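Long-range contacts in guanine nucleotide exchange factor SRM1 (Saccharomyces cerevisiae, PDB 3OF7), which promotes the exchange of GDP for GTP on the small GTPases Gsp1 and Gsp2, binds chromatin, and controls RNA metabolism and transport: residues 88-93 with 134-139; 97-102 with 128-133; 276-281 with 313-318; 324-329 with 380-385. All blocks are in the same frame, centred on the assembly; numbering follows the deposited sequence.

Contact 1 of 4, residues 88-93 with 134-139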
loop_
_atom_site.group_PDB
_atom_site.type_symbol
_atom_site.label_atom_id
_atom_site.label_comp_id
_atom_site.label_asym_id
_atom_site.label_seq_id
_atom_site.Cartn_x
_atom_site.Cartn_y
_atom_site.Cartn_z
ATOM N N VAL A 88 -17.145 2.172 -6.689
ATOM C CA VAL A 88 -15.697 2.196 -6.854
ATOM C C VAL A 88 -15.281 3.243 -7.886
ATOM O O VAL A 88 -15.733 3.216 -9.043
ATOM C CB VAL A 88 -15.141 0.796 -7.238
ATOM C CG1 VAL A 88 -13.618 0.822 -7.365
ATOM C CG2 VAL A 88 -15.570 -0.256 -6.211
ATOM N N TRP A 89 -14.436 4.173 -7.451
ATOM C CA TRP A 89 -13.868 5.198 -8.308
ATOM C C TRP A 89 -12.442 4.777 -8.661
ATOM O O TRP A 89 -11.773 4.105 -7.870
ATOM C CB TRP A 89 -13.791 6.528 -7.568
ATOM C CG TRP A 89 -15.104 7.128 -7.136
ATOM C CD1 TRP A 89 -16.007 6.607 -6.246
ATOM C CD2 TRP A 89 -15.634 8.387 -7.555
ATOM N NE1 TRP A 89 -17.079 7.467 -6.098
ATOM C CE2 TRP A 89 -16.870 8.568 -6.886
ATOM C CE3 TRP A 89 -15.192 9.379 -8.441
ATOM C CZ2 TRP A 89 -17.670 9.704 -7.083
ATOM C CZ3 TRP A 89 -15.979 10.512 -8.623
ATOM C CH2 TRP A 89 -17.206 10.662 -7.952
ATOM N N SER A 90 -11.969 5.210 -9.827
ATOM C CA SER A 90 -10.607 4.896 -10.259
ATOM C C SER A 90 -10.016 6.026 -11.088
ATOM O O SER A 90 -10.743 6.785 -11.749
ATOM C CB SER A 90 -10.597 3.604 -11.084
ATOM O OG SER A 90 -11.291 3.785 -12.308
ATOM N N TRP A 91 -8.695 6.143 -11.029
ATOM C CA TRP A 91 -7.950 7.038 -11.909
ATOM C C TRP A 91 -6.508 6.573 -11.981
ATOM O O TRP A 91 -6.038 5.850 -11.099
ATOM C CB TRP A 91 -8.037 8.497 -11.440
ATOM C CG TRP A 91 -7.328 8.793 -10.145
ATOM C CD1 TRP A 91 -6.039 9.206 -10.002
ATOM C CD2 TRP A 91 -7.878 8.726 -8.820
ATOM N NE1 TRP A 91 -5.745 9.394 -8.677
ATOM C CE2 TRP A 91 -6.855 9.103 -7.927
ATOM C CE3 TRP A 91 -9.130 8.365 -8.301
ATOM C CZ2 TRP A 91 -7.043 9.147 -6.538
ATOM C CZ3 TRP A 91 -9.315 8.406 -6.919
ATOM C CH2 TRP A 91 -8.276 8.785 -6.059
ATOM N N GLY A 92 -5.817 6.984 -13.038
ATOM C CA GLY A 92 -4.447 6.564 -13.283
ATOM C C GLY A 92 -4.311 5.906 -14.639
ATOM O O GLY A 92 -5.114 6.153 -15.550
ATOM N N CYS A 93 -3.307 5.046 -14.771
ATOM C CA CYS A 93 -2.992 4.457 -16.061
ATOM C C CYS A 93 -3.921 3.286 -16.417
ATOM O O CYS A 93 -4.018 2.302 -15.678
ATOM C CB CYS A 93 -1.532 4.018 -16.097
ATOM S SG CYS A 93 -1.030 3.448 -17.726
ATOM N N ALA A 134 -13.410 8.936 -11.711
ATOM C CA ALA A 134 -14.798 8.679 -12.086
ATOM C C ALA A 134 -15.208 7.297 -11.601
ATOM O O ALA A 134 -14.350 6.442 -11.337
ATOM C CB ALA A 134 -14.984 8.805 -13.611
ATOM N N LYS A 135 -16.518 7.071 -11.509
ATOM C CA LYS A 135 -17.042 5.811 -11.000
ATOM C C LYS A 135 -17.023 4.717 -12.049
ATOM O O LYS A 135 -17.351 4.957 -13.212
ATOM C CB LYS A 135 -18.467 5.981 -10.475
ATOM C CG LYS A 135 -18.560 6.720 -9.142
ATOM C CD LYS A 135 -20.001 6.918 -8.681
ATOM C CE LYS A 135 -20.662 8.106 -9.382
ATOM N NZ LYS A 135 -22.079 8.312 -8.937
ATOM N N ILE A 136 -16.632 3.520 -11.619
ATOM C CA ILE A 136 -16.863 2.301 -12.384
ATOM C C ILE A 136 -18.378 2.061 -12.357
ATOM O O ILE A 136 -19.004 2.180 -11.295
ATOM C CB ILE A 136 -16.102 1.089 -11.771
ATOM C CG1 ILE A 136 -14.584 1.305 -11.857
ATOM C CG2 ILE A 136 -16.502 -0.233 -12.449
ATOM C CD1 ILE A 136 -13.761 0.219 -11.180
ATOM N N PRO A 137 -18.978 1.760 -13.523
ATOM C CA PRO A 137 -20.419 1.499 -13.546
ATOM C C PRO A 137 -20.843 0.482 -12.492
ATOM O O PRO A 137 -20.202 -0.560 -12.323
ATOM C CB PRO A 137 -20.654 0.965 -14.961
ATOM C CG PRO A 137 -19.631 1.671 -15.770
ATOM C CD PRO A 137 -18.405 1.758 -14.882
ATOM N N ARG A 138 -21.920 0.802 -11.783
ATOM C CA ARG A 138 -22.396 -0.025 -10.685
ATOM C C ARG A 138 -22.748 -1.447 -11.125
ATOM O O ARG A 138 -22.583 -2.402 -10.362
ATOM C CB ARG A 138 -23.596 0.649 -10.027
ATOM C CG ARG A 138 -23.776 0.278 -8.601
ATOM C CD ARG A 138 -24.759 1.195 -7.906
ATOM N NE ARG A 138 -25.083 0.642 -6.602
ATOM C CZ ARG A 138 -24.397 0.891 -5.493
ATOM N NH1 ARG A 138 -23.348 1.711 -5.521
ATOM N NH2 ARG A 138 -24.770 0.329 -4.353
ATOM N N GLU A 139 -23.210 -1.575 -12.365
ATOM C CA GLU A 139 -23.606 -2.863 -12.934
ATOM C C GLU A 139 -22.423 -3.805 -13.070
ATOM O O GLU A 139 -22.604 -5.015 -13.090
ATOM C CB GLU A 139 -24.284 -2.682 -14.300
ATOM C CG GLU A 139 -25.284 -1.537 -14.375
ATOM C CD GLU A 139 -24.639 -0.226 -14.806
ATOM O OE1 GLU A 139 -24.185 -0.133 -15.971
ATOM O OE2 GLU A 139 -24.598 0.715 -13.983
HETATM O O HOH W 1 -19.003 1.223 -8.711
#
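W89 and K135 form a non-hydrogen-bonded antiparallel pair, CA to CA 4.2 Å, where the outermost strand 134-135 of a four-stranded blade of the RCC1 beta-propeller pairs with strand 88-92 of the same blade. Their side chains leave from the same face of the sheet and cross obliquely, the CG methylene of the lysine lying over one face of the indole. CG of K135, anti to its own carbonyl carbon (chi1 -74°), stands 3.5 Å from the centroid of the five-membered ring of W89 and 17° off the ring normal. This CH-pi contact is displaced toward the rim, and CG of K135 comes to 3.4 Å from CE2 of W89. The rotation of the indole is fixed by NE1, which bonds OD2 of D83. An alanine here would probably leave the aliphatic part of K135 without the surface it lies on, and the carboxylate of D83 without its indole donor.

V88 and I136 lie side by side and point the same way, CG1 of V88 being 3.9 Å from CD1 of I136. S90 N donates to A134 O at 3.1 Å, whereas the return bond from A134 N to S90 O is weak. The hydroxyl of S90 bonds L99 O. A water bridges V88 N and I136 O beyond the paired residues. In the shortest link, I136 N donates to V88 O at 2.7 Å.

Contact 2 of 4, residues 97-102 with 128-133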
loop_
_atom_site.group_PDB
_atom_site.type_symbol
_atom_site.label_atom_id
_atom_site.label_comp_id
_atom_site.label_asym_id
_atom_site.label_seq_id
_atom_site.Cartn_x
_atom_site.Cartn_y
_atom_site.Cartn_z
ATOM N N GLY A 97 -5.978 -2.037 -18.495
ATOM C CA GLY A 97 -7.302 -2.253 -17.910
ATOM C C GLY A 97 -7.486 -1.981 -16.424
ATOM O O GLY A 97 -8.576 -2.196 -15.896
ATOM N N ALA A 98 -6.456 -1.485 -15.743
ATOM C CA ALA A 98 -6.506 -1.368 -14.271
ATOM C C ALA A 98 -7.639 -0.488 -13.719
ATOM O O ALA A 98 -8.080 -0.690 -12.584
ATOM C CB ALA A 98 -5.151 -0.912 -13.702
ATOM N N LEU A 99 -8.103 0.482 -14.504
ATOM C CA LEU A 99 -9.162 1.384 -14.025
ATOM C C LEU A 99 -10.543 0.729 -14.023
ATOM O O LEU A 99 -11.467 1.223 -13.367
ATOM C CB LEU A 99 -9.190 2.700 -14.811
ATOM C CG LEU A 99 -7.900 3.525 -14.907
ATOM C CD1 LEU A 99 -8.220 4.884 -15.516
ATOM C CD2 LEU A 99 -7.227 3.682 -13.540
ATOM N N GLY A 100 -10.680 -0.368 -14.767
ATOM C CA GLY A 100 -11.936 -1.126 -14.825
ATOM C C GLY A 100 -13.097 -0.369 -15.436
ATOM O O GLY A 100 -14.262 -0.629 -15.107
ATOM N N ARG A 101 -12.780 0.579 -16.315
ATOM C CA ARG A 101 -13.790 1.422 -16.958
ATOM C C ARG A 101 -13.281 1.948 -18.298
ATOM O O ARG A 101 -12.072 2.045 -18.522
ATOM C CB ARG A 101 -14.216 2.576 -16.037
ATOM C CG ARG A 101 -13.093 3.539 -15.642
ATOM C CD ARG A 101 -13.598 4.602 -14.670
ATOM N NE ARG A 101 -12.530 5.508 -14.232
ATOM C CZ ARG A 101 -12.135 6.589 -14.898
ATOM N NH1 ARG A 101 -12.718 6.930 -16.044
ATOM N NH2 ARG A 101 -11.161 7.344 -14.413
ATOM N N ASP A 102 -14.215 2.273 -19.187
ATOM C CA ASP A 102 -13.886 2.738 -20.535
ATOM C C ASP A 102 -13.297 4.145 -20.515
ATOM O O ASP A 102 -13.955 5.090 -20.080
ATOM C CB ASP A 102 -15.141 2.688 -21.422
ATOM C CG ASP A 102 -14.841 2.935 -22.891
ATOM O OD1 ASP A 102 -15.810 3.032 -23.675
ATOM O OD2 ASP A 102 -13.651 3.032 -23.268
ATOM N N GLU A 128 -7.924 12.821 -20.586
ATOM C CA GLU A 128 -8.877 13.432 -19.651
ATOM C C GLU A 128 -9.631 12.399 -18.821
ATOM O O GLU A 128 -9.837 12.590 -17.625
ATOM C CB GLU A 128 -9.872 14.357 -20.363
ATOM C CG GLU A 128 -10.538 15.357 -19.406
ATOM C CD GLU A 128 -11.693 16.117 -20.026
ATOM O OE1 GLU A 128 -11.595 16.508 -21.209
ATOM O OE2 GLU A 128 -12.699 16.335 -19.318
ATOM N N LEU A 129 -10.049 11.315 -19.463
ATOM C CA LEU A 129 -10.789 10.280 -18.765
ATOM C C LEU A 129 -9.939 9.556 -17.705
ATOM O O LEU A 129 -10.429 9.267 -16.614
ATOM C CB LEU A 129 -11.426 9.306 -19.762
ATOM C CG LEU A 129 -12.532 9.919 -20.642
ATOM C CD1 LEU A 129 -12.932 8.971 -21.765
ATOM C CD2 LEU A 129 -13.753 10.322 -19.808
ATOM N N GLU A 130 -8.672 9.296 -18.021
ATOM C CA GLU A 130 -7.767 8.580 -17.108
ATOM C C GLU A 130 -7.319 9.446 -15.940
ATOM O O GLU A 130 -7.180 8.960 -14.819
ATOM C CB GLU A 130 -6.534 8.065 -17.852
ATOM C CG GLU A 130 -6.796 6.893 -18.775
ATOM C CD GLU A 130 -5.589 6.547 -19.632
ATOM O OE1 GLU A 130 -4.647 5.899 -19.123
ATOM O OE2 GLU A 130 -5.594 6.909 -20.829
ATOM N N SER A 131 -7.082 10.728 -16.209
ATOM C CA SER A 131 -6.613 11.659 -15.182
ATOM C C SER A 131 -7.746 12.253 -14.333
ATOM O O SER A 131 -7.489 12.975 -13.362
ATOM C CB SER A 131 -5.757 12.770 -15.806
ATOM O OG SER A 131 -6.514 13.564 -16.701
ATOM N N THR A 132 -8.988 11.946 -14.693
ATOM C CA THR A 132 -10.138 12.437 -13.936
ATOM C C THR A 132 -10.815 11.273 -13.221
ATOM O O THR A 132 -11.298 10.341 -13.878
ATOM C CB THR A 132 -11.155 13.198 -14.830
ATOM O OG1 THR A 132 -10.488 14.274 -15.507
ATOM C CG2 THR A 132 -12.311 13.774 -13.986
ATOM N N PRO A 133 -10.837 11.315 -11.873
ATOM C CA PRO A 133 -11.505 10.288 -11.091
ATOM C C PRO A 133 -12.955 10.166 -11.515
ATOM O O PRO A 133 -13.632 11.180 -11.672
ATOM C CB PRO A 133 -11.429 10.832 -9.663
ATOM C CG PRO A 133 -10.188 11.625 -9.656
ATOM C CD PRO A 133 -10.152 12.290 -11.005
#
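The guanidinium of R101 presents its edge to L129 O, which lies near its plane. NH2 of R101 donates to L129 O at 3.0 Å with an N-H...O angle of 155°, and NH1 of R101 adds a weak bond to the same oxygen at 3.3 Å. T132 O approaches obliquely, also 3.0 Å from NH2 of R101. The same NH2 bonds S90 O in the adjoining strand of the propeller blade, which ties the group to the sheet as well as to the short helical turn at 128-131.

R101 reaches this place with CG set between its backbone N and carbonyl carbon (chi1 61°), after which the chain runs extended from CG to NE. Beside it, L99 and E130 cross at about a right angle: CD1 of L99 rests 4.0 Å from CA of E130 and 4.1 Å from its CG. The E130 carboxylate turns to N94, where OE1 accepts from the backbone N, and the side chain of N94 bonds L99 N and R101 O. N94 thus links the two segments from one position. Within 128-133, the T132 hydroxyl donates to E128 O at 2.8 Å.

An alanine in place of R101 would probably leave L129 O and S90 O without their guanidinium donors and the helical turn less firmly held to the blade. The pattern is consistent with a buried cation whose charge is partly offset by the carbonyls of L129 and S90, and it joins two parts of a long loop, incompletely modelled, between strands 88-92 and 134-135 of the blade.

Contact 3 of 4, residues 276-281 with 313-318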
loop_
_atom_site.group_PDB
_atom_site.type_symbol
_atom_site.label_atom_id
_atom_site.label_comp_id
_atom_site.label_asym_id
_atom_site.label_seq_id
_atom_site.Cartn_x
_atom_site.Cartn_y
_atom_site.Cartn_z
ATOM N N ASN A 276 1.262 -14.106 17.335
ATOM C CA ASN A 276 2.062 -12.869 17.246
ATOM C C ASN A 276 3.475 -13.013 16.661
ATOM O O ASN A 276 4.353 -12.196 16.931
ATOM C CB ASN A 276 2.089 -12.090 18.581
ATOM C CG ASN A 276 2.528 -10.629 18.408
ATOM O OD1 ASN A 276 3.443 -10.160 19.089
ATOM N ND2 ASN A 276 1.885 -9.915 17.485
ATOM N N LYS A 277 3.682 -14.042 15.849
ATOM C CA LYS A 277 4.954 -14.229 15.162
ATOM C C LYS A 277 4.857 -13.654 13.747
ATOM O O LYS A 277 3.940 -13.988 12.994
ATOM C CB LYS A 277 5.344 -15.712 15.119
ATOM C CG LYS A 277 5.631 -16.333 16.493
ATOM N N LEU A 278 5.800 -12.782 13.407
ATOM C CA LEU A 278 5.821 -12.132 12.099
ATOM C C LEU A 278 6.826 -12.836 11.188
ATOM O O LEU A 278 7.999 -12.987 11.550
ATOM C CB LEU A 278 6.181 -10.649 12.250
ATOM C CG LEU A 278 6.241 -9.766 10.996
ATOM C CD1 LEU A 278 4.896 -9.747 10.286
ATOM C CD2 LEU A 278 6.694 -8.341 11.352
ATOM N N VAL A 279 6.356 -13.266 10.019
ATOM C CA VAL A 279 7.221 -13.888 9.010
ATOM C C VAL A 279 7.234 -13.071 7.712
ATOM O O VAL A 279 6.274 -12.355 7.409
ATOM C CB VAL A 279 6.803 -15.365 8.694
ATOM C CG1 VAL A 279 7.013 -16.266 9.924
ATOM C CG2 VAL A 279 5.367 -15.443 8.205
ATOM N N SER A 280 8.319 -13.193 6.950
ATOM C CA SER A 280 8.409 -12.569 5.633
ATOM C C SER A 280 9.001 -13.521 4.603
ATOM O O SER A 280 9.672 -14.500 4.960
ATOM C CB SER A 280 9.240 -11.288 5.698
ATOM O OG SER A 280 10.513 -11.551 6.254
ATOM N N TRP A 281 8.737 -13.239 3.331
ATOM C CA TRP A 281 9.327 -13.987 2.221
ATOM C C TRP A 281 9.398 -13.121 0.968
ATOM O O TRP A 281 8.760 -12.069 0.893
ATOM C CB TRP A 281 8.540 -15.273 1.931
ATOM C CG TRP A 281 7.146 -15.050 1.412
ATOM C CD1 TRP A 281 6.743 -15.115 0.107
ATOM C CD2 TRP A 281 5.973 -14.735 2.177
ATOM N NE1 TRP A 281 5.401 -14.865 0.011
ATOM C CE2 TRP A 281 4.899 -14.623 1.263
ATOM C CE3 TRP A 281 5.724 -14.537 3.543
ATOM C CZ2 TRP A 281 3.590 -14.320 1.667
ATOM C CZ3 TRP A 281 4.415 -14.224 3.948
ATOM C CH2 TRP A 281 3.369 -14.127 3.010
ATOM N N VAL A 313 6.772 -5.658 21.685
ATOM C CA VAL A 313 6.059 -5.049 20.546
ATOM C C VAL A 313 4.920 -5.880 19.933
ATOM O O VAL A 313 5.126 -6.981 19.412
ATOM C CB VAL A 313 7.053 -4.461 19.464
ATOM C CG1 VAL A 313 8.363 -5.211 19.438
ATOM C CG2 VAL A 313 6.433 -4.410 18.069
ATOM N N VAL A 314 3.717 -5.320 20.015
ATOM C CA VAL A 314 2.535 -5.871 19.362
ATOM C C VAL A 314 2.361 -5.147 18.022
ATOM O O VAL A 314 2.325 -3.918 17.978
ATOM C CB VAL A 314 1.269 -5.696 20.251
ATOM C CG1 VAL A 314 0.024 -6.257 19.574
ATOM C CG2 VAL A 314 1.474 -6.369 21.613
ATOM N N ILE A 315 2.260 -5.918 16.942
ATOM C CA ILE A 315 2.159 -5.371 15.581
ATOM C C ILE A 315 0.767 -4.811 15.298
ATOM O O ILE A 315 -0.243 -5.495 15.490
ATOM C CB ILE A 315 2.504 -6.438 14.493
ATOM C CG1 ILE A 315 3.838 -7.155 14.781
ATOM C CG2 ILE A 315 2.450 -5.832 13.075
ATOM C CD1 ILE A 315 5.063 -6.263 14.971
ATOM N N ARG A 316 0.723 -3.563 14.845
ATOM C CA ARG A 316 -0.528 -2.941 14.439
ATOM C C ARG A 316 -0.713 -3.058 12.925
ATOM O O ARG A 316 -1.749 -3.529 12.448
ATOM C CB ARG A 316 -0.544 -1.480 14.882
ATOM C CG ARG A 316 -1.775 -0.675 14.490
ATOM C CD ARG A 316 -1.729 0.615 15.286
ATOM N NE ARG A 316 -2.595 1.683 14.797
ATOM C CZ ARG A 316 -3.885 1.807 15.094
ATOM N NH1 ARG A 316 -4.491 0.899 15.854
ATOM N NH2 ARG A 316 -4.575 2.835 14.618
ATOM N N SER A 317 0.302 -2.648 12.169
ATOM C CA SER A 317 0.227 -2.691 10.713
ATOM C C SER A 317 1.614 -2.613 10.102
ATOM O O SER A 317 2.592 -2.280 10.774
ATOM C CB SER A 317 -0.642 -1.545 10.179
ATOM O OG SER A 317 -0.088 -0.293 10.534
ATOM N N ILE A 318 1.682 -2.929 8.818
ATOM C CA ILE A 318 2.934 -2.917 8.090
ATOM C C ILE A 318 2.698 -2.241 6.742
ATOM O O ILE A 318 1.649 -2.416 6.138
ATOM C CB ILE A 318 3.449 -4.361 7.857
ATOM C CG1 ILE A 318 3.695 -5.081 9.191
ATOM C CG2 ILE A 318 4.726 -4.356 7.009
ATOM C CD1 ILE A 318 3.739 -6.583 9.044
#
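Two adjoining blades of the beta-propeller meet where L278, in the third strand of one, reaches toward I318 in the innermost strand of the next. The two side chains come tip to tip. CD1 of I318 lies 3.6 Å from CD1 of L278 and 4.1 Å from its CD2, so the isoleucine methyl sits against both branches of the leucine. CG of L278 is anti to its backbone N (chi1 -179°), which points CG toward the neighbouring blade. CD2 of L278 also approaches CD1 of I315, at a looser 4.5 Å. No hydrogen bond joins the segments, and the apolar part of the contact is made by methyl groups alone.

The polar end of the contact is N276, in the turn leading into strand 278-281. Its amide faces the chain at 313-315: OD1 of N276 is 3.6 Å from V313 O, and ND2 of N276 is 4.1 Å from I315 N. The contact buries I315 N, for which the model offers no hydrogen-bonding partner.

Around this junction, F270 and L272 of strand 268-273 touch I318 and I315, while I327 of strand 324-329 packs against both L278 and I315, so the second strands of the two blades close in on the apolar cluster. I318 N bonds the hydroxyl of Y261, and next to it R316 and S317 form a classic beta bulge opposite L328.

Contact 4 of 4, residues 324-329 with 380-385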
loop_
_atom_site.group_PDB
_atom_site.type_symbol
_atom_site.label_atom_id
_atom_site.label_comp_id
_atom_site.label_asym_id
_atom_site.label_seq_id
_atom_site.Cartn_x
_atom_site.Cartn_y
_atom_site.Cartn_z
ATOM N N HIS A 324 12.148 -1.484 0.953
ATOM C CA HIS A 324 12.097 -1.165 2.385
ATOM C C HIS A 324 10.782 -1.596 2.998
ATOM O O HIS A 324 9.793 -1.805 2.288
ATOM C CB HIS A 324 12.334 0.331 2.639
ATOM C CG HIS A 324 11.188 1.207 2.240
ATOM N ND1 HIS A 324 10.464 1.946 3.154
ATOM C CD2 HIS A 324 10.644 1.470 1.029
ATOM C CE1 HIS A 324 9.528 2.629 2.523
ATOM N NE2 HIS A 324 9.620 2.363 1.231
ATOM N N SER A 325 10.782 -1.726 4.319
ATOM C CA SER A 325 9.595 -2.136 5.047
ATOM C C SER A 325 9.420 -1.301 6.297
ATOM O O SER A 325 10.400 -0.871 6.891
ATOM C CB SER A 325 9.709 -3.602 5.439
ATOM O OG SER A 325 9.902 -4.384 4.279
ATOM N N LEU A 326 8.167 -1.102 6.696
ATOM C CA LEU A 326 7.848 -0.297 7.870
ATOM C C LEU A 326 6.873 -1.041 8.765
ATOM O O LEU A 326 5.779 -1.392 8.341
ATOM C CB LEU A 326 7.251 1.054 7.458
ATOM C CG LEU A 326 8.063 1.893 6.466
ATOM C CD1 LEU A 326 7.252 3.103 6.046
ATOM C CD2 LEU A 326 9.413 2.325 7.055
ATOM N N ILE A 327 7.288 -1.281 10.002
ATOM C CA ILE A 327 6.488 -2.064 10.934
ATOM C C ILE A 327 6.019 -1.177 12.075
ATOM O O ILE A 327 6.829 -0.661 12.840
ATOM C CB ILE A 327 7.280 -3.272 11.474
ATOM C CG1 ILE A 327 7.680 -4.198 10.315
ATOM C CG2 ILE A 327 6.441 -4.040 12.514
ATOM C CD1 ILE A 327 8.899 -5.081 10.607
ATOM N N LEU A 328 4.706 -1.010 12.184
ATOM C CA LEU A 328 4.144 -0.135 13.202
ATOM C C LEU A 328 3.577 -0.924 14.385
ATOM O O LEU A 328 2.766 -1.829 14.198
ATOM C CB LEU A 328 3.061 0.751 12.591
ATOM C CG LEU A 328 2.379 1.769 13.505
ATOM C CD1 LEU A 328 3.391 2.789 14.019
ATOM C CD2 LEU A 328 1.253 2.465 12.736
ATOM N N SER A 329 4.009 -0.567 15.594
ATOM C CA SER A 329 3.513 -1.231 16.802
ATOM C C SER A 329 2.202 -0.600 17.257
ATOM O O SER A 329 1.885 0.524 16.877
ATOM C CB SER A 329 4.535 -1.149 17.932
ATOM O OG SER A 329 4.607 0.164 18.452
ATOM N N LYS A 380 0.022 6.457 14.059
ATOM C CA LYS A 380 -1.163 5.607 14.087
ATOM C C LYS A 380 -1.402 4.824 12.785
ATOM O O LYS A 380 -2.093 3.814 12.796
ATOM C CB LYS A 380 -2.410 6.392 14.531
ATOM C CG LYS A 380 -2.787 7.578 13.648
ATOM C CD LYS A 380 -4.096 8.200 14.129
ATOM C CE LYS A 380 -4.570 9.303 13.205
ATOM N NZ LYS A 380 -6.001 9.710 13.498
ATOM N N SER A 381 -0.836 5.296 11.672
ATOM C CA SER A 381 -0.866 4.552 10.404
ATOM C C SER A 381 0.343 4.915 9.550
ATOM O O SER A 381 0.979 5.945 9.766
ATOM C CB SER A 381 -2.165 4.805 9.616
ATOM O OG SER A 381 -2.213 6.132 9.098
ATOM N N VAL A 382 0.656 4.062 8.584
ATOM C CA VAL A 382 1.827 4.251 7.734
ATOM C C VAL A 382 1.519 3.721 6.330
ATOM O O VAL A 382 0.732 2.792 6.174
ATOM C CB VAL A 382 3.081 3.571 8.371
ATOM C CG1 VAL A 382 2.898 2.051 8.513
ATOM C CG2 VAL A 382 4.364 3.905 7.616
ATOM N N ALA A 383 2.132 4.338 5.318
ATOM C CA ALA A 383 2.024 3.874 3.947
ATOM C C ALA A 383 3.382 4.030 3.281
ATOM O O ALA A 383 4.175 4.883 3.670
ATOM C CB ALA A 383 0.978 4.667 3.198
ATOM N N ALA A 384 3.635 3.207 2.272
ATOM C CA ALA A 384 4.911 3.222 1.562
ATOM C C ALA A 384 4.664 3.078 0.079
ATOM O O ALA A 384 3.827 2.259 -0.336
ATOM C CB ALA A 384 5.802 2.093 2.060
ATOM N N GLY A 385 5.373 3.884 -0.708
ATOM C CA GLY A 385 5.388 3.751 -2.167
ATOM C C GLY A 385 6.726 3.137 -2.544
ATOM O O GLY A 385 7.387 2.559 -1.690
#
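L326 and L328 meet V382 where two successive blades of the seven-bladed RCC1 propeller pack face to face. The strands run nearly antiparallel, at 173°, with their axes 7.9 Å apart at closest approach. No backbone hydrogen bond joins them, and the fit is made by side chains.

The principal bump is V382, which sits between the two leucines, one methyl toward each. CG2 of V382, anti to its backbone N, presses on L326, and its distance of 3.4 Å from CD1 of L326 is tighter than usual van der Waals contact. The other branch, CG1 of V382, faces CB of L328 at 4.3 Å. CB of L326 adds a second touch to CG2 of V382 at 4.1 Å. Two residues along the same strand, on the same face, A384 offers only a methyl: its CB lies 4.4 Å from CD1 of L326 and also touches the imidazole of H324. Beside them in the same sheet, L334 of strand 334-337 touches both leucines, and A319 of that blade also touches V382.

At the far end the bump comes from the other side. L328 has CG anti to its backbone N (chi1 -178°). Its CD2 branch meets the corner where the chain turns at K380: CD2 of L328 rests on the backbone, 3.6 Å from K380 C and 3.7 Å from S381 N.

All four contacts belong to one seven-bladed propeller and come in two groups. Contacts 1 and 2 share a blade in the second RCC1 repeat, with centres about 7 Å apart; contact 2 falls within the chain between the two strands of contact 1, and S90 bonds both R101 and L99. Contacts 3 and 4 come later in the chain, with centres about 11 Å apart. They are coupled through the sheet containing strands 315-320 and 324-329, whose two sides pack on the preceding and the following blade. Contacts 1 and 3 lie about 33 Å apart, on opposite sides of the chain's centre. Contacts 1 and 2 thus hold together the outer part of one blade, while contacts 3 and 4 join three consecutive blades of the ring.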